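Local coordinates for carboxypeptidase D (Drosophila melanogaster, PDB 3MN8), which removes C-terminal arginine or lysine residues from peptides and proteins as a zinc metallocarboxypeptidase, this chain being the first carboxypeptidase-like part of a longer protein, at residues L53-H64 / L76-T84; D127-T135 / L329-I337. All coordinates share one frame; numbering follows the deposited sequence.

Interaction 1 (L53-H64 / L76-T84). With NAG (2-acetamido-2-deoxy-beta-D-glucopyranose), chain E.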
loop_
_atom_site.group_PDB
_atom_site.type_symbol
_atom_site.label_atom_id
_atom_site.label_comp_id
_atom_site.label_asym_id
_atom_site.label_seq_id
_atom_site.Cartn_x
_atom_site.Cartn_y
_atom_site.Cartn_z
ATOM N N LEU A 53 19.534 -9.919 -3.119
ATOM C CA LEU A 53 19.460 -8.473 -3.022
ATOM C C LEU A 53 20.040 -7.995 -1.700
ATOM O O LEU A 53 20.696 -6.956 -1.635
ATOM C CB LEU A 53 18.003 -8.040 -3.149
ATOM C CG LEU A 53 17.544 -7.638 -4.556
ATOM C CD1 LEU A 53 18.331 -8.287 -5.687
ATOM C CD2 LEU A 53 16.056 -7.825 -4.753
ATOM N N GLU A 54 19.802 -8.774 -0.650
ATOM C CA GLU A 54 20.213 -8.396 0.696
ATOM C C GLU A 54 21.734 -8.371 0.804
ATOM O O GLU A 54 22.319 -7.484 1.443
ATOM C CB GLU A 54 19.614 -9.359 1.721
ATOM C CG GLU A 54 19.555 -8.803 3.130
ATOM C CD GLU A 54 18.690 -9.642 4.049
ATOM O OE1 GLU A 54 18.508 -9.223 5.212
ATOM O OE2 GLU A 54 18.196 -10.711 3.611
ATOM N N LYS A 55 22.371 -9.343 0.161
ATOM C CA LYS A 55 23.825 -9.398 0.140
ATOM C C LYS A 55 24.399 -8.523 -0.977
ATOM O O LYS A 55 25.417 -7.851 -0.801
ATOM C CB LYS A 55 24.325 -10.843 0.033
ATOM C CG LYS A 55 23.689 -11.674 -1.056
ATOM C CD LYS A 55 24.340 -13.061 -1.103
ATOM C CE LYS A 55 25.833 -12.975 -1.454
ATOM N NZ LYS A 55 26.502 -14.311 -1.611
ATOM N N ALA A 56 23.737 -8.527 -2.123
ATOM C CA ALA A 56 24.087 -7.597 -3.179
ATOM C C ALA A 56 24.053 -6.146 -2.665
ATOM O O ALA A 56 24.908 -5.331 -3.025
ATOM C CB ALA A 56 23.152 -7.775 -4.382
ATOM N N TYR A 57 23.067 -5.829 -1.826
ATOM C CA TYR A 57 22.878 -4.460 -1.353
ATOM C C TYR A 57 22.757 -4.403 0.159
ATOM O O TYR A 57 21.685 -4.145 0.674
ATOM C CB TYR A 57 21.629 -3.856 -1.982
ATOM C CG TYR A 57 21.643 -3.842 -3.491
ATOM C CD1 TYR A 57 21.156 -4.929 -4.221
ATOM C CD2 TYR A 57 22.128 -2.741 -4.195
ATOM C CE1 TYR A 57 21.159 -4.925 -5.620
ATOM C CE2 TYR A 57 22.135 -2.719 -5.590
ATOM C CZ TYR A 57 21.648 -3.813 -6.301
ATOM O OH TYR A 57 21.657 -3.791 -7.686
ATOM N N PRO A 58 23.869 -4.632 0.870
ATOM C CA PRO A 58 23.915 -4.824 2.324
ATOM C C PRO A 58 23.174 -3.761 3.126
ATOM O O PRO A 58 22.507 -4.115 4.097
ATOM C CB PRO A 58 25.413 -4.750 2.636
ATOM C CG PRO A 58 26.067 -5.220 1.396
ATOM C CD PRO A 58 25.203 -4.749 0.257
ATOM N N ASN A 59 23.279 -2.495 2.735
ATOM C CA ASN A 59 22.758 -1.413 3.579
ATOM C C ASN A 59 21.348 -0.912 3.230
ATOM O O ASN A 59 20.759 -0.115 3.969
ATOM C CB ASN A 59 23.736 -0.233 3.605
ATOM C CG ASN A 59 25.154 -0.654 3.956
ATOM O OD1 ASN A 59 25.543 -1.804 3.760
ATOM N ND2 ASN A 59 25.941 0.287 4.467
ATOM N N GLN A 60 20.802 -1.392 2.118
ATOM C CA GLN A 60 19.571 -0.826 1.594
ATOM C C GLN A 60 18.481 -1.864 1.350
ATOM O O GLN A 60 17.299 -1.534 1.261
ATOM C CB GLN A 60 19.878 -0.047 0.322
ATOM C CG GLN A 60 21.366 -0.030 0.003
ATOM C CD GLN A 60 21.809 1.295 -0.561
ATOM O OE1 GLN A 60 22.812 1.382 -1.285
ATOM N NE2 GLN A 60 21.055 2.344 -0.237
ATOM N N ALA A 61 18.872 -3.123 1.249
ATOM C CA ALA A 61 17.893 -4.193 1.123
ATOM C C ALA A 61 17.944 -5.085 2.349
ATOM O O ALA A 61 19.026 -5.530 2.756
ATOM C CB ALA A 61 18.138 -5.003 -0.132
ATOM N N LYS A 62 16.769 -5.326 2.932
ATOM C CA LYS A 62 16.626 -6.189 4.102
ATOM C C LYS A 62 15.365 -7.027 4.002
ATOM O O LYS A 62 14.310 -6.520 3.638
ATOM C CB LYS A 62 16.585 -5.354 5.382
ATOM C CG LYS A 62 16.420 -6.178 6.654
ATOM C CD LYS A 62 16.578 -5.296 7.884
ATOM C CE LYS A 62 16.296 -6.065 9.157
ATOM N NZ LYS A 62 17.110 -7.305 9.240
ATOM N N VAL A 63 15.479 -8.313 4.318
ATOM C CA VAL A 63 14.337 -9.215 4.259
ATOM C C VAL A 63 13.678 -9.347 5.612
ATOM O O VAL A 63 14.353 -9.502 6.626
ATOM C CB VAL A 63 14.737 -10.614 3.800
ATOM C CG1 VAL A 63 13.582 -11.569 3.996
ATOM C CG2 VAL A 63 15.183 -10.590 2.337
ATOM N N HIS A 64 12.351 -9.305 5.602
ATOM C CA HIS A 64 11.541 -9.429 6.800
ATOM C C HIS A 64 10.602 -10.621 6.695
ATOM O O HIS A 64 9.929 -10.803 5.673
ATOM C CB HIS A 64 10.738 -8.154 6.997
ATOM C CG HIS A 64 11.596 -6.937 7.129
ATOM N ND1 HIS A 64 12.073 -6.496 8.346
ATOM C CD2 HIS A 64 12.092 -6.092 6.197
ATOM C CE1 HIS A 64 12.813 -5.419 8.157
ATOM N NE2 HIS A 64 12.837 -5.151 6.863
ATOM N N LEU A 76 7.138 -13.233 2.996
ATOM C CA LEU A 76 8.328 -12.389 3.102
ATOM C C LEU A 76 8.107 -10.975 2.557
ATOM O O LEU A 76 7.374 -10.784 1.588
ATOM C CB LEU A 76 9.483 -13.022 2.324
ATOM C CG LEU A 76 10.015 -14.387 2.746
ATOM C CD1 LEU A 76 10.930 -14.958 1.663
ATOM C CD2 LEU A 76 10.745 -14.292 4.077
ATOM N N ALA A 77 8.774 -9.996 3.168
ATOM C CA ALA A 77 8.726 -8.615 2.691
ATOM C C ALA A 77 10.120 -8.040 2.581
ATOM O O ALA A 77 10.873 -8.048 3.553
ATOM C CB ALA A 77 7.900 -7.754 3.618
ATOM N N LEU A 78 10.459 -7.528 1.400
ATOM C CA LEU A 78 11.744 -6.878 1.220
ATOM C C LEU A 78 11.599 -5.408 1.499
ATOM O O LEU A 78 10.842 -4.722 0.815
ATOM C CB LEU A 78 12.270 -7.064 -0.204
ATOM C CG LEU A 78 13.716 -6.591 -0.444
ATOM C CD1 LEU A 78 14.718 -7.547 0.207
ATOM C CD2 LEU A 78 14.040 -6.431 -1.935
ATOM N N GLN A 79 12.326 -4.933 2.502
ATOM C CA GLN A 79 12.461 -3.505 2.770
ATOM C C GLN A 79 13.618 -2.869 2.011
ATOM O O GLN A 79 14.713 -3.421 1.956
ATOM C CB GLN A 79 12.685 -3.266 4.256
ATOM C CG GLN A 79 13.218 -1.908 4.573
ATOM C CD GLN A 79 13.619 -1.802 6.015
ATOM O OE1 GLN A 79 13.920 -2.806 6.657
ATOM N NE2 GLN A 79 13.633 -0.584 6.539
ATOM N N ILE A 80 13.361 -1.692 1.448
ATOM C CA ILE A 80 14.372 -0.876 0.787
ATOM C C ILE A 80 14.370 0.501 1.429
ATOM O O ILE A 80 13.321 1.141 1.529
ATOM C CB ILE A 80 14.043 -0.703 -0.693
ATOM C CG1 ILE A 80 14.016 -2.073 -1.381
ATOM C CG2 ILE A 80 15.035 0.250 -1.343
ATOM C CD1 ILE A 80 13.386 -2.084 -2.749
ATOM N N SER A 81 15.536 0.964 1.865
ATOM C CA SER A 81 15.622 2.244 2.556
ATOM C C SER A 81 16.984 2.878 2.368
ATOM O O SER A 81 17.922 2.216 1.924
ATOM C CB SER A 81 15.378 2.034 4.039
ATOM O OG SER A 81 16.293 1.082 4.538
ATOM N N ARG A 82 17.097 4.159 2.712
ATOM C CA ARG A 82 18.396 4.831 2.697
ATOM C C ARG A 82 19.330 4.015 3.574
ATOM O O ARG A 82 20.448 3.677 3.171
ATOM C CB ARG A 82 18.273 6.276 3.211
ATOM C CG ARG A 82 19.589 7.055 3.351
ATOM C CD ARG A 82 19.562 8.365 2.573
ATOM N NE ARG A 82 19.707 9.538 3.425
ATOM C CZ ARG A 82 20.017 10.765 3.001
ATOM N NH1 ARG A 82 20.114 11.753 3.882
ATOM N NH2 ARG A 82 20.236 11.020 1.714
ATOM N N ASN A 83 18.845 3.671 4.764
ATOM C CA ASN A 83 19.619 2.878 5.709
ATOM C C ASN A 83 18.760 1.846 6.401
ATOM O O ASN A 83 17.972 2.179 7.281
ATOM C CB ASN A 83 20.259 3.780 6.758
ATOM C CG ASN A 83 20.727 3.009 7.987
ATOM O OD1 ASN A 83 21.133 1.848 7.892
ATOM N ND2 ASN A 83 20.675 3.660 9.150
ATOM N N THR A 84 18.933 0.588 6.019
ATOM C CA THR A 84 18.064 -0.481 6.508
ATOM C C THR A 84 18.152 -0.731 8.022
ATOM O O THR A 84 17.276 -1.360 8.606
ATOM C CB THR A 84 18.304 -1.778 5.732
ATOM O OG1 THR A 84 17.047 -2.337 5.348
ATOM C CG2 THR A 84 19.078 -2.769 6.570
HETATM C C1 NAG E . 20.693 9.563 -1.382
HETATM C C2 NAG E . 21.090 10.953 -1.876
HETATM C C3 NAG E . 22.564 11.056 -2.252
HETATM C C4 NAG E . 23.439 10.362 -1.210
HETATM C C5 NAG E . 22.887 8.982 -0.887
HETATM C C6 NAG E . 23.701 8.321 0.208
HETATM C C7 NAG E . 20.191 10.896 -4.217
HETATM C C8 NAG E . 20.654 9.487 -4.480
HETATM N N2 NAG E . 20.232 11.388 -2.972
HETATM O O3 NAG E . 22.910 12.423 -2.361
HETATM O O4 NAG E . 24.768 10.240 -1.676
HETATM O O5 NAG E . 21.579 9.105 -0.398
HETATM O O6 NAG E . 23.357 8.949 1.425
HETATM O O7 NAG E . 19.765 11.575 -5.151
#

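Interaction 2 (D127-T135 / L329-I337). With NAG (2-acetamido-2-deoxy-beta-D-glucopyranose), chain E.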
loop_
_atom_site.group_PDB
_atom_site.type_symbol
_atom_site.label_atom_id
_atom_site.label_comp_id
_atom_site.label_asym_id
_atom_site.label_seq_id
_atom_site.Cartn_x
_atom_site.Cartn_y
_atom_site.Cartn_z
ATOM N N ASP A 127 16.035 10.786 -9.595
ATOM C CA ASP A 127 14.662 10.606 -9.113
ATOM C C ASP A 127 14.538 9.444 -8.122
ATOM O O ASP A 127 14.099 9.631 -6.984
ATOM C CB ASP A 127 13.703 10.366 -10.287
ATOM C CG ASP A 127 13.268 11.651 -10.965
ATOM O OD1 ASP A 127 13.069 12.662 -10.257
ATOM O OD2 ASP A 127 13.107 11.645 -12.205
ATOM N N LEU A 128 14.921 8.249 -8.572
ATOM C CA LEU A 128 14.875 7.029 -7.765
ATOM C C LEU A 128 15.749 7.136 -6.515
ATOM O O LEU A 128 15.310 6.830 -5.401
ATOM C CB LEU A 128 15.332 5.830 -8.602
ATOM C CG LEU A 128 14.545 5.517 -9.879
ATOM C CD1 LEU A 128 15.178 4.343 -10.651
ATOM C CD2 LEU A 128 13.091 5.230 -9.553
ATOM N N GLY A 129 16.996 7.559 -6.706
ATOM C CA GLY A 129 17.895 7.771 -5.589
ATOM C C GLY A 129 17.202 8.611 -4.541
ATOM O O GLY A 129 17.358 8.378 -3.339
ATOM N N GLN A 130 16.413 9.578 -5.005
ATOM C CA GLN A 130 15.770 10.526 -4.108
ATOM C C GLN A 130 14.531 9.901 -3.505
ATOM O O GLN A 130 14.215 10.122 -2.334
ATOM C CB GLN A 130 15.419 11.815 -4.847
ATOM C CG GLN A 130 15.399 13.050 -3.943
ATOM C CD GLN A 130 14.122 13.158 -3.137
ATOM O OE1 GLN A 130 13.125 12.523 -3.469
ATOM N NE2 GLN A 130 14.139 13.967 -2.078
ATOM N N LEU A 131 13.832 9.119 -4.313
ATOM C CA LEU A 131 12.690 8.362 -3.823
ATOM C C LEU A 131 13.112 7.463 -2.657
ATOM O O LEU A 131 12.495 7.457 -1.595
ATOM C CB LEU A 131 12.114 7.498 -4.947
ATOM C CG LEU A 131 10.924 6.634 -4.540
ATOM C CD1 LEU A 131 9.747 7.531 -4.194
ATOM C CD2 LEU A 131 10.573 5.646 -5.647
ATOM N N VAL A 132 14.187 6.718 -2.868
ATOM C CA VAL A 132 14.666 5.749 -1.889
ATOM C C VAL A 132 15.185 6.405 -0.613
ATOM O O VAL A 132 14.941 5.907 0.494
ATOM C CB VAL A 132 15.781 4.858 -2.481
ATOM C CG1 VAL A 132 16.384 3.984 -1.399
ATOM C CG2 VAL A 132 15.225 3.998 -3.601
ATOM N N ASN A 133 15.914 7.508 -0.782
ATOM C CA ASN A 133 16.449 8.262 0.339
ATOM C C ASN A 133 15.351 8.757 1.285
ATOM O O ASN A 133 15.543 8.821 2.504
ATOM C CB ASN A 133 17.255 9.454 -0.178
ATOM C CG ASN A 133 18.679 9.088 -0.532
ATOM O OD1 ASN A 133 19.044 7.911 -0.562
ATOM N ND2 ASN A 133 19.497 10.100 -0.798
ATOM N N SER A 134 14.196 9.087 0.718
ATOM C CA SER A 134 13.171 9.829 1.443
ATOM C C SER A 134 12.002 8.967 1.871
ATOM O O SER A 134 11.117 9.434 2.589
ATOM C CB SER A 134 12.651 10.976 0.575
ATOM O OG SER A 134 12.246 10.497 -0.698
ATOM N N THR A 135 11.993 7.717 1.420
ATOM C CA THR A 135 10.885 6.811 1.713
ATOM C C THR A 135 11.374 5.457 2.177
ATOM O O THR A 135 12.376 4.941 1.677
ATOM C CB THR A 135 9.987 6.579 0.482
ATOM O OG1 THR A 135 9.958 7.757 -0.342
ATOM C CG2 THR A 135 8.577 6.225 0.928
ATOM N N LEU A 329 5.744 4.316 -9.355
ATOM C CA LEU A 329 6.654 5.315 -8.818
ATOM C C LEU A 329 5.887 6.542 -8.323
ATOM O O LEU A 329 6.059 6.984 -7.186
ATOM C CB LEU A 329 7.666 5.727 -9.887
ATOM C CG LEU A 329 8.917 4.865 -10.075
ATOM C CD1 LEU A 329 8.959 3.675 -9.100
ATOM C CD2 LEU A 329 9.057 4.429 -11.551
ATOM N N GLN A 330 5.040 7.087 -9.187
ATOM C CA GLN A 330 4.289 8.290 -8.860
ATOM C C GLN A 330 3.381 8.111 -7.646
ATOM O O GLN A 330 3.238 9.024 -6.839
ATOM C CB GLN A 330 3.494 8.767 -10.076
ATOM C CG GLN A 330 4.373 9.298 -11.178
ATOM C CD GLN A 330 5.291 10.399 -10.681
ATOM O OE1 GLN A 330 4.845 11.503 -10.385
ATOM N NE2 GLN A 330 6.581 10.102 -10.591
ATOM N N LEU A 331 2.767 6.938 -7.517
ATOM C CA LEU A 331 1.919 6.647 -6.362
ATOM C C LEU A 331 2.783 6.683 -5.117
ATOM O O LEU A 331 2.415 7.279 -4.109
ATOM C CB LEU A 331 1.256 5.278 -6.499
ATOM C CG LEU A 331 0.218 4.888 -5.442
ATOM C CD1 LEU A 331 -0.407 3.550 -5.782
ATOM C CD2 LEU A 331 0.837 4.807 -4.063
ATOM N N LEU A 332 3.942 6.049 -5.192
ATOM C CA LEU A 332 4.831 6.033 -4.041
ATOM C C LEU A 332 5.120 7.450 -3.602
ATOM O O LEU A 332 5.064 7.749 -2.416
ATOM C CB LEU A 332 6.125 5.272 -4.339
ATOM C CG LEU A 332 5.917 3.749 -4.411
ATOM C CD1 LEU A 332 7.134 3.019 -4.946
ATOM C CD2 LEU A 332 5.512 3.193 -3.060
ATOM N N ARG A 333 5.392 8.333 -4.559
ATOM C CA ARG A 333 5.721 9.732 -4.235
ATOM C C ARG A 333 4.553 10.500 -3.622
ATOM O O ARG A 333 4.733 11.595 -3.087
ATOM C CB ARG A 333 6.283 10.466 -5.453
ATOM C CG ARG A 333 7.402 9.687 -6.128
ATOM C CD ARG A 333 8.350 10.556 -6.939
ATOM N NE ARG A 333 9.327 11.225 -6.098
ATOM C CZ ARG A 333 10.654 11.110 -6.164
ATOM N NH1 ARG A 333 11.376 11.810 -5.308
ATOM N NH2 ARG A 333 11.268 10.334 -7.053
ATOM N N GLN A 334 3.361 9.914 -3.682
ATOM C CA GLN A 334 2.189 10.482 -3.024
ATOM C C GLN A 334 2.268 10.316 -1.497
ATOM O O GLN A 334 1.559 10.989 -0.747
ATOM C CB GLN A 334 0.914 9.841 -3.569
ATOM C CG GLN A 334 0.498 10.317 -4.961
ATOM C CD GLN A 334 -0.020 11.751 -4.948
ATOM O OE1 GLN A 334 -1.068 12.044 -4.371
ATOM N NE2 GLN A 334 0.716 12.647 -5.582
ATOM N N ALA A 335 3.141 9.436 -1.025
ATOM C CA ALA A 335 3.369 9.334 0.404
ATOM C C ALA A 335 4.099 10.574 0.915
ATOM O O ALA A 335 4.511 10.639 2.074
ATOM C CB ALA A 335 4.153 8.077 0.737
ATOM N N HIS A 336 4.267 11.567 0.056
ATOM C CA HIS A 336 4.994 12.752 0.483
ATOM C C HIS A 336 4.158 14.002 0.513
ATOM O O HIS A 336 4.624 15.047 0.969
ATOM C CB HIS A 336 6.229 12.943 -0.366
ATOM C CG HIS A 336 7.211 11.826 -0.222
ATOM N ND1 HIS A 336 7.998 11.671 0.900
ATOM C CD2 HIS A 336 7.514 10.793 -1.044
ATOM C CE1 HIS A 336 8.760 10.601 0.752
ATOM N NE2 HIS A 336 8.486 10.050 -0.417
ATOM N N ILE A 337 2.915 13.880 0.057
ATOM C CA ILE A 337 2.002 15.011 0.086
ATOM C C ILE A 337 1.582 15.349 1.496
ATOM O O ILE A 337 1.801 14.576 2.440
ATOM C CB ILE A 337 0.746 14.771 -0.768
ATOM C CG1 ILE A 337 -0.091 13.636 -0.177
ATOM C CG2 ILE A 337 1.131 14.500 -2.226
ATOM C CD1 ILE A 337 -1.270 13.259 -1.044
HETATM C C1 NAG E . 20.693 9.563 -1.382
HETATM C C2 NAG E . 21.090 10.953 -1.876
HETATM C C3 NAG E . 22.564 11.056 -2.252
HETATM C C4 NAG E . 23.439 10.362 -1.210
HETATM C C5 NAG E . 22.887 8.982 -0.887
HETATM C C6 NAG E . 23.701 8.321 0.208
HETATM C C7 NAG E . 20.191 10.896 -4.217
HETATM C C8 NAG E . 20.654 9.487 -4.480
HETATM N N2 NAG E . 20.232 11.388 -2.972
HETATM O O3 NAG E . 22.910 12.423 -2.361
HETATM O O4 NAG E . 24.768 10.240 -1.676
HETATM O O5 NAG E . 21.579 9.105 -0.398
HETATM O O6 NAG E . 23.357 8.949 1.425
HETATM O O7 NAG E . 19.765 11.575 -5.151
#

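Interaction 1 (L53-H64 / L76-T84)
His-64 NE2 donates to Gln-79 OE1 at 2.6 Å, a cross-strand side-chain bond next to the ladder of an antiparallel beta hairpin. The oxygen lies near the imidazole plane, while the ring and the amide are turned 42° against each other. With CG anti to its carbonyl carbon (chi1 -59°), the ring leans across to the neighbouring strand until His-64 CD2 rests 3.5 Å from Gln-79 CB. Replacing His-64 with an alanine is likely to leave Gln-79 OE1 without this donor and Gln-79 CB less covered. Beneath this side-chain bond the backbones pair regularly: Lys-62 and Gln-79 bond in both directions, as do His-64 and Ala-77. Beyond the strand ends Thr-84 N reaches Asn-59 O (2.8 Å), fastening the loop after Ile-80 to the turn before Ala-61. Thr-84 CG2 lies 3.8 Å from Lys-62 CD, its side chain crossing the lysine chain at about a right angle. On the other face Val-63 straddles two leucines, CG1 against Leu-76 CD2 (3.9 Å) and CG2 against Leu-78 CD1 (3.7 Å). Arg-82 extends from the loop to the N-linked sugar, where NH2 donates to the ring oxygen O5 of NAG (3.2 Å). Strand 61-68 lies at one edge of the eight-stranded sheet; strand 74-80 pairs on its other edge with 136-140, and helices 43-56 and 106-121 pack over the Ala-61, Val-63 and Leu-78 face.

Interaction 2 (D127-T135 / L329-I337)
The axes of the helical segments 127-134 and 329-333 run 39° apart in direction with a closest approach of 11.2 Å, so long side chains, above all Arg-333, bridge much of the interval. Bent at chi3 (80°), the arginine swings its guanidinium to helix 127-134, where NH2 donates to Asp-127 O at 2.9 Å. That oxygen lies near the guanidinium plane, but NH2 comes from above the carbonyl plane, and the same oxygen also accepts the helical bond from Leu-131 N. Gln-130 OE1 lies 2.6 Å from Arg-333 NH1, with the amide and guanidinium planes only 19° apart. Leu-131 CD1 sits over one guanidinium face toward its rim and touches Arg-333 CG at 3.7 Å. The same CD1 also meets Leu-332 CB, while CD2 turns to Leu-329 CD1, and Leu-128 CD2 adds a contact with Leu-329 CG (4.2 Å). Farther along both segments the imidazole of His-336 donates from NE2 to Thr-135 OG1 (2.7 Å), which lies near the ring plane. Thr-135 OG1 in turn donates to Leu-131 O (2.8 Å), a relay that links the histidine to the backbone of helix 127-134. Asn-133 of that helix carries the N-linked sugar and takes no part. The two helices pack side by side on the central sheet of the alpha/beta catalytic domain, Thr-135, Leu-332 and Ala-335 resting on strand 93-97, with Leu-128 and Leu-329 also against helix 106-121.

Interactions 1 and 2 follow one another along the chain and lie in the same metallocarboxypeptidase catalytic domain, their centres about 17 Å apart. Interaction 1 forms an edge hairpin of the eight-stranded sheet; interaction 2 joins two helices, the first of which leads straight into strand 136-140, the hairpin's next neighbour in that sheet. They meet directly where Ile-80 CG2 packs on Val-132 CG1 at 4.0 Å, and they share the glycan, attached in interaction 2 and held by an arginine of interaction 1. Helix 106-121 touches both. Interaction 2 also borders the transthyretin-like domain, Gln-130 and Ser-134 touching its loop at Gln-407 and Glu-408, and both contacts lie away from the zinc site.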